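Local atomic coordinates of conserved hypothetical protein (Sulfolobus solfataricus, PDB entry 2FNA), a protein that binds ADP and magnesium through a P-loop ATPase domain of the AAA+ class and probably hydrolyses ATP, though its cellular role is not established. Residues 159-164 and 173-178. Residues are numbered along the deposited sequence; the frame is centred on the assembly and turned at random.
Sequences PALAYA and FIMSGS
Leu161 and Phe173 meet where a helix of a beta-alpha-beta crossover lies against the strand that follows it, a worked example of how a P-loop NTPase sheet is roofed by its connecting helices. Helix 158-167 joins strand 139-144 to strand 171-177, and the short segments 159-164 and 173-177 run at 135° to each other with axes 11.9 Å apart. Side chains alone bridge that separation, burying a modest 163 Å².

Leu161 does most of the work from the helix. Its CG sits beside the backbone N (chi1 -66°) and chi2, near 180°, extends CD1 along the chain; the other methyl, CD2, is the one that lies over one face of the Phe173 ring. There it sits above the CE1-CZ side of the ring, 3.4 Å from both CZ and CE1 of Phe173, a close fit between methyl and ring. One turn along the helix, Ala164 aims its CB at the strand and meets the same ring quite differently, at the edge and in the ring plane, with CB 3.8 Å from CE2 of Phe173. The two helix residues thus hold the phenyl group from a face and from an edge.

Alternate residues of a strand point to the same side of a sheet, and Phe173 and Met175, a selenomethionine, follow that rule. Helix 124-133 contributes Leu128 beside both Ala164 and Phe173, while Ile141 and Ile32 of the flanking strands also pack on the phenylalanine. Farther along, strand 171-177 heads toward the nucleotide site, where Ser178 OG bonds to Lys43 of the probable Walker A motif.

Beyond CG the Met175 chain runs straight (chi3 180°), which brings its CE tip to tip with Leu161, 3.8 Å from Leu161 CD2.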
# COMPACT_ATOMS: atom_id res chain seq x y z
N PRO A 159 19.37 4.68 8.42
CA PRO A 159 20.65 5.30 8.11
C PRO A 159 21.13 5.01 6.68
O PRO A 159 21.67 5.87 6.03
CB PRO A 159 21.60 4.72 9.15
CG PRO A 159 20.71 4.28 10.26
CD PRO A 159 19.45 3.83 9.61
N ALA A 160 20.89 3.79 6.20
CA ALA A 160 21.20 3.42 4.82
C ALA A 160 20.35 4.19 3.79
O ALA A 160 20.85 4.64 2.78
CB ALA A 160 21.00 1.93 4.65
N LEU A 161 19.07 4.33 4.07
CA LEU A 161 18.19 5.14 3.22
C LEU A 161 18.65 6.58 3.13
O LEU A 161 18.58 7.17 2.06
CB LEU A 161 16.75 5.09 3.73
CG LEU A 161 16.08 3.73 3.65
CD1 LEU A 161 14.71 3.72 4.30
CD2 LEU A 161 16.00 3.30 2.19
N ALA A 162 19.10 7.14 4.27
CA ALA A 162 19.58 8.52 4.32
C ALA A 162 20.91 8.66 3.58
O ALA A 162 21.14 9.63 2.87
CB ALA A 162 19.75 8.97 5.76
N TYR A 163 21.78 7.68 3.75
CA TYR A 163 23.05 7.64 3.03
C TYR A 163 22.84 7.68 1.49
O TYR A 163 23.51 8.43 0.78
CB TYR A 163 23.89 6.42 3.45
CG TYR A 163 25.15 6.31 2.64
CD1 TYR A 163 26.22 7.15 2.89
CD2 TYR A 163 25.24 5.43 1.55
CE1 TYR A 163 27.37 7.10 2.13
CE2 TYR A 163 26.40 5.38 0.77
CZ TYR A 163 27.46 6.23 1.07
OH TYR A 163 28.62 6.23 0.34
N ALA A 164 21.92 6.86 1.01
CA ALA A 164 21.54 6.83 -0.38
C ALA A 164 20.95 8.16 -0.82
O ALA A 164 21.36 8.74 -1.84
CB ALA A 164 20.53 5.70 -0.62
N PHE A 173 14.24 5.58 -4.82
CA PHE A 173 13.29 4.76 -4.11
C PHE A 173 11.87 5.13 -4.44
O PHE A 173 11.52 6.34 -4.56
CB PHE A 173 13.42 4.93 -2.60
CG PHE A 173 14.70 4.40 -2.04
CD1 PHE A 173 14.78 3.08 -1.60
CD2 PHE A 173 15.81 5.21 -1.92
CE1 PHE A 173 15.97 2.58 -1.10
CE2 PHE A 173 16.99 4.72 -1.39
CZ PHE A 173 17.06 3.40 -0.99
N ILE A 174 11.02 4.11 -4.52
CA ILE A 174 9.60 4.33 -4.55
C ILE A 174 9.01 3.55 -3.39
O ILE A 174 9.14 2.33 -3.32
CB ILE A 174 8.96 3.89 -5.92
CG1 ILE A 174 9.52 4.72 -7.06
CG2 ILE A 174 7.44 4.04 -5.87
CD1 ILE A 174 9.15 4.16 -8.42
N MSE A 175 8.36 4.27 -2.48
CA MSE A 175 7.79 3.65 -1.29
C MSE A 175 6.31 3.94 -1.23
O MSE A 175 5.91 5.11 -1.17
CB MSE A 175 8.45 4.19 -0.00
CG MSE A 175 9.96 4.17 -0.07
SE MSE A 175 10.91 4.60 1.58
CE MSE A 175 12.62 4.40 0.85
N SER A 176 5.51 2.89 -1.19
CA SER A 176 4.07 3.06 -1.14
C SER A 176 3.54 2.67 0.22
O SER A 176 4.17 1.90 0.94
CB SER A 176 3.40 2.20 -2.21
OG SER A 176 3.46 0.83 -1.85
N GLY A 177 2.39 3.23 0.59
CA GLY A 177 1.73 2.75 1.79
C GLY A 177 0.26 2.99 1.83
O GLY A 177 -0.21 4.12 1.63
N SER A 178 -0.49 1.94 2.15
CA SER A 178 -1.93 2.04 2.29
C SER A 178 -2.33 2.62 3.63
O SER A 178 -3.48 2.96 3.81
CB SER A 178 -2.58 0.66 2.12
OG SER A 178 -2.44 0.23 0.77